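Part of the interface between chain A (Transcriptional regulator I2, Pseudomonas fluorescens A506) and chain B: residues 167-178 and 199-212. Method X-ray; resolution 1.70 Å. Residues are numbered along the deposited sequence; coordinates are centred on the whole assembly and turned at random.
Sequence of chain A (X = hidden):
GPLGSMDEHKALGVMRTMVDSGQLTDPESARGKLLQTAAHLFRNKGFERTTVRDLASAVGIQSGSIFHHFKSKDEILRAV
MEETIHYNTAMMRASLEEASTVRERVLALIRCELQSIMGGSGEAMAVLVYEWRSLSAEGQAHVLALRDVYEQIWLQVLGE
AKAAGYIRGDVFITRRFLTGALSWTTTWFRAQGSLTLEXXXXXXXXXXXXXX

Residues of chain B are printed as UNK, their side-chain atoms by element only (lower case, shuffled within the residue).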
# COMPACT_ATOMS: atom_id res chain seq x y z
N ILE A 167 -12.08 4.15 20.04
CA ILE A 167 -11.73 4.60 18.69
C ILE A 167 -12.35 5.97 18.51
O ILE A 167 -13.55 6.16 18.80
CB ILE A 167 -12.33 3.60 17.69
CG1 ILE A 167 -11.48 2.32 17.70
CG2 ILE A 167 -12.37 4.18 16.27
CD1 ILE A 167 -11.93 1.32 16.68
N ARG A 168 -11.52 6.92 18.05
CA ARG A 168 -11.91 8.33 17.96
C ARG A 168 -12.69 8.60 16.68
O ARG A 168 -13.64 9.41 16.70
CB ARG A 168 -10.66 9.23 18.00
CG ARG A 168 -9.69 8.91 19.13
CD ARG A 168 -8.61 10.00 19.21
NE ARG A 168 -9.27 11.27 19.38
CZ ARG A 168 -8.89 12.42 18.84
NH1 ARG A 168 -7.78 12.48 18.10
NH2 ARG A 168 -9.61 13.51 19.05
N GLY A 169 -12.28 7.96 15.59
CA GLY A 169 -12.82 8.28 14.27
C GLY A 169 -13.93 7.36 13.74
O GLY A 169 -14.53 6.57 14.48
N ASP A 170 -14.22 7.49 12.45
CA ASP A 170 -15.25 6.67 11.80
C ASP A 170 -14.77 5.22 11.65
O ASP A 170 -13.57 4.94 11.32
CB ASP A 170 -15.53 7.30 10.45
CG ASP A 170 -16.54 6.54 9.68
OD1 ASP A 170 -16.16 5.59 8.96
OD2 ASP A 170 -17.73 6.92 9.79
N VAL A 171 -15.66 4.27 11.97
CA VAL A 171 -15.23 2.88 12.03
C VAL A 171 -14.79 2.38 10.66
O VAL A 171 -13.80 1.64 10.55
CB VAL A 171 -16.35 1.98 12.55
CG1 VAL A 171 -15.98 0.52 12.30
CG2 VAL A 171 -16.55 2.21 14.05
N PHE A 172 -15.53 2.74 9.59
CA PHE A 172 -15.21 2.21 8.30
C PHE A 172 -13.91 2.81 7.82
O PHE A 172 -13.12 2.10 7.20
CB PHE A 172 -16.27 2.60 7.29
CG PHE A 172 -17.64 2.12 7.68
CD1 PHE A 172 -18.00 0.82 7.41
CD2 PHE A 172 -18.52 2.96 8.38
CE1 PHE A 172 -19.26 0.33 7.77
CE2 PHE A 172 -19.79 2.48 8.76
CZ PHE A 172 -20.13 1.17 8.49
N ILE A 173 -13.71 4.09 8.11
CA ILE A 173 -12.50 4.79 7.61
C ILE A 173 -11.30 4.29 8.44
O ILE A 173 -10.20 4.06 7.90
CB ILE A 173 -12.62 6.33 7.64
CG1 ILE A 173 -13.75 6.80 6.67
CG2 ILE A 173 -11.24 7.00 7.28
CD1 ILE A 173 -13.95 5.96 5.45
N THR A 174 -11.53 4.05 9.73
CA THR A 174 -10.46 3.50 10.59
C THR A 174 -10.02 2.17 9.98
O THR A 174 -8.80 1.86 9.88
CB THR A 174 -10.94 3.28 12.02
OG1 THR A 174 -11.21 4.56 12.59
CG2 THR A 174 -9.85 2.61 12.85
N ARG A 175 -10.98 1.36 9.51
CA ARG A 175 -10.56 0.08 8.91
C ARG A 175 -9.77 0.28 7.60
O ARG A 175 -8.74 -0.39 7.38
CB ARG A 175 -11.78 -0.83 8.69
CG ARG A 175 -11.50 -2.11 7.87
CD ARG A 175 -10.42 -3.01 8.58
NE ARG A 175 -10.13 -4.13 7.64
CZ ARG A 175 -9.00 -4.84 7.62
NH1 ARG A 175 -7.99 -4.54 8.47
NH2 ARG A 175 -8.83 -5.76 6.68
N ARG A 176 -10.21 1.23 6.75
CA ARG A 176 -9.49 1.52 5.50
C ARG A 176 -8.03 1.96 5.81
O ARG A 176 -7.12 1.56 5.11
CB ARG A 176 -10.14 2.65 4.77
CG ARG A 176 -11.62 2.44 4.41
CD ARG A 176 -11.70 1.54 3.27
NE ARG A 176 -13.04 1.64 2.65
CZ ARG A 176 -13.34 1.06 1.49
NH1 ARG A 176 -14.55 1.16 0.96
NH2 ARG A 176 -12.40 0.37 0.87
N PHE A 177 -7.83 2.77 6.84
CA PHE A 177 -6.45 3.26 7.15
C PHE A 177 -5.66 2.08 7.69
O PHE A 177 -4.49 1.89 7.36
CB PHE A 177 -6.52 4.32 8.28
CG PHE A 177 -6.96 5.74 7.82
CD1 PHE A 177 -6.71 6.23 6.56
CD2 PHE A 177 -7.64 6.55 8.73
CE1 PHE A 177 -7.13 7.56 6.17
CE2 PHE A 177 -8.04 7.85 8.40
CZ PHE A 177 -7.82 8.36 7.13
N LEU A 178 -6.25 1.29 8.57
CA LEU A 178 -5.54 0.14 9.14
C LEU A 178 -5.18 -0.92 8.08
O LEU A 178 -4.07 -1.51 8.08
CB LEU A 178 -6.38 -0.48 10.30
CG LEU A 178 -5.72 -1.46 11.25
CD1 LEU A 178 -4.48 -0.86 11.96
CD2 LEU A 178 -6.77 -1.95 12.26
N UNK B 199 -11.75 16.23 4.95
CA UNK B 199 -12.38 15.30 5.89
C UNK B 199 -11.54 14.05 6.08
O UNK B 199 -11.39 13.55 7.20
c UNK B 199 -13.77 14.94 5.40
c UNK B 199 -14.70 16.14 5.59
o UNK B 199 -16.16 15.04 4.03
o UNK B 199 -16.95 16.80 5.06
c UNK B 199 -16.03 15.98 4.85
N UNK B 200 -10.97 13.55 4.97
CA UNK B 200 -10.07 12.39 5.02
C UNK B 200 -8.85 12.69 5.92
O UNK B 200 -8.45 11.86 6.76
c UNK B 200 -9.64 12.00 3.60
c UNK B 200 -8.75 10.75 3.44
c UNK B 200 -8.23 10.63 2.01
c UNK B 200 -9.50 9.46 3.88
N UNK B 201 -8.28 13.88 5.75
CA UNK B 201 -7.10 14.27 6.55
C UNK B 201 -7.48 14.37 8.04
O UNK B 201 -6.74 13.94 8.90
c UNK B 201 -6.52 15.64 6.02
N UNK B 202 -8.65 14.94 8.33
CA UNK B 202 -9.17 14.99 9.69
C UNK B 202 -9.36 13.62 10.31
O UNK B 202 -9.05 13.43 11.48
c UNK B 202 -10.52 15.78 9.69
c UNK B 202 -11.49 18.19 9.39
o UNK B 202 -12.63 17.67 9.42
c UNK B 202 -10.25 17.29 9.35
o UNK B 202 -11.33 19.43 9.39
N UNK B 203 -9.85 12.67 9.53
CA UNK B 203 -10.04 11.30 10.03
C UNK B 203 -8.67 10.71 10.28
O UNK B 203 -8.50 10.06 11.30
c UNK B 203 -10.80 10.42 9.05
o UNK B 203 -12.60 9.19 10.90
c UNK B 203 -12.26 10.67 8.98
c UNK B 203 -13.00 10.21 10.25
o UNK B 203 -14.01 10.89 10.57
N UNK B 204 -7.69 10.97 9.41
CA UNK B 204 -6.32 10.47 9.70
C UNK B 204 -5.73 11.02 10.98
O UNK B 204 -5.06 10.31 11.71
c UNK B 204 -5.31 10.70 8.51
N UNK B 205 -6.03 12.28 11.27
CA UNK B 205 -5.55 12.92 12.47
C UNK B 205 -6.17 12.26 13.69
O UNK B 205 -5.51 12.13 14.70
c UNK B 205 -5.35 15.22 13.60
c UNK B 205 -3.84 15.42 13.35
c UNK B 205 -5.94 14.41 12.46
c UNK B 205 -6.05 16.58 13.61
N UNK B 206 -7.45 11.89 13.58
CA UNK B 206 -8.18 11.24 14.71
C UNK B 206 -7.57 9.91 14.99
O UNK B 206 -7.44 9.48 16.14
c UNK B 206 -10.84 12.68 15.84
c UNK B 206 -10.60 12.24 14.43
c UNK B 206 -11.89 11.82 13.83
c UNK B 206 -9.65 11.05 14.38
N UNK B 207 -7.16 9.23 13.94
CA UNK B 207 -6.48 7.97 14.20
C UNK B 207 -5.11 8.14 14.87
O UNK B 207 -4.82 7.47 15.85
c UNK B 207 -5.57 5.88 13.24
c UNK B 207 -4.17 5.81 10.86
s UNK B 207 -5.45 4.90 11.76
c UNK B 207 -6.32 7.14 12.94
N UNK B 208 -4.28 9.04 14.36
CA UNK B 208 -2.92 9.06 14.81
C UNK B 208 -2.67 9.80 16.15
O UNK B 208 -1.77 9.43 16.90
c UNK B 208 -2.06 10.86 13.42
c UNK B 208 -0.56 9.08 14.11
c UNK B 208 -1.96 9.43 13.71
N UNK B 209 -3.52 10.76 16.49
CA UNK B 209 -3.32 11.53 17.72
C UNK B 209 -4.30 11.02 18.79
O UNK B 209 -5.43 10.58 18.47
c UNK B 209 -1.15 13.26 16.92
c UNK B 209 -3.57 13.03 17.47
c UNK B 209 -2.59 15.23 16.67
c UNK B 209 -2.53 13.71 16.55
N UNK B 210 -3.86 11.09 20.05
CA UNK B 210 -4.69 10.65 21.17
C UNK B 210 -5.77 11.67 21.42
O UNK B 210 -6.83 11.36 21.96
c UNK B 210 -2.03 9.64 23.80
n UNK B 210 -2.53 9.61 26.29
c UNK B 210 -2.70 9.65 22.41
c UNK B 210 -3.88 10.57 22.46
c UNK B 210 -3.08 9.79 24.91
N UNK B 211 -5.48 12.90 21.02
CA UNK B 211 -6.41 14.02 21.19
C UNK B 211 -6.08 15.02 20.09
O UNK B 211 -4.94 15.04 19.61
o UNK B 211 -6.89 15.84 22.72
c UNK B 211 -6.17 14.63 22.57
N UNK B 212 -7.04 15.82 19.67
CA UNK B 212 -6.76 16.93 18.74
C UNK B 212 -7.75 18.04 19.00
O UNK B 212 -7.73 19.06 18.30
OXT UNK B 212 -8.58 17.87 19.90
c UNK B 212 -8.30 16.05 16.92
o UNK B 212 -8.48 14.83 16.78
o UNK B 212 -9.24 16.89 16.70
c UNK B 212 -6.90 16.51 17.27
O HOH W 1 -10.00 7.79 12.11

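Position B199 has three side-chain carbons, the third carrying two oxygens, and makes no contact with the chain A stretch. It is Glu B199. Position B200 has four carbons forked at the second. One of the fork carbons lies 3.8 Å from Phe A177 CE1. This is Leu B200, and its backbone O meets the edge of the same ring.

Position B201 has a single carbon, pointing away from the chain A stretch: Ala B201. Position B202 repeats the three carbons and two oxygens, with no contact: Glu B202.

Position B203 has the same composition, but it points toward chain A. One oxygen accepts a hydrogen bond from Asp A170 N at 2.8 Å. This is Glu B203, and its OE1 bond is nearly straight, at 171°. A water donates to both Glu B203 O and OE1.

Position B204 has one carbon, 3.7 Å from Phe A177 CZ. It is Ala B204. Position B205 has four carbons forked at the second and points away: Leu B205.

Position B206 also has four carbons forked at the second. One fork carbon lies 3.7 Å from Gly A169 CA, and the other covers one face of the Arg A168 guanidinium. It is Leu B206.

Position B207 has an unbranched chain of two carbons, a sulfur and a carbon. The sulfur lies 3.7 Å from Phe A177 CB. It is Met B207. Position B208 has one carbon carrying two more and points away: Val B208.

Position B209 has four carbons forked at the second, their end leading away. It is Leu B209, the first residue to leave the helix. Its backbone O accepts from Arg A168 NH1 at 3.0 Å.

Position B210 has four carbons in a row ending in nitrogen: Lys B210. Its backbone O lies over the other face of the guanidinium. Position B211 has one carbon and one oxygen, pointing away: Ser B211.

Position B212 has two carbons, the second carrying two oxygens, and a terminal OXT. One side-chain oxygen lies 2.8 Å from Arg A168 NH1. It is Asp B212, and that oxygen, OD2, makes a salt bridge.

The contact has two centres. Phe A177 fits as a knob among Leu B200, Glu B203, Ala B204 and Met B207. Arg A168 reaches the chain end, where Leu B209 O and Asp B212 OD2 sit near its plane. Between them, Gly A169 allows close approach: an ideal CB there would lie 2.7 Å from Glu B203 OE1, a clash.

Chain B 199-212: ELAEEALLMVLKSD
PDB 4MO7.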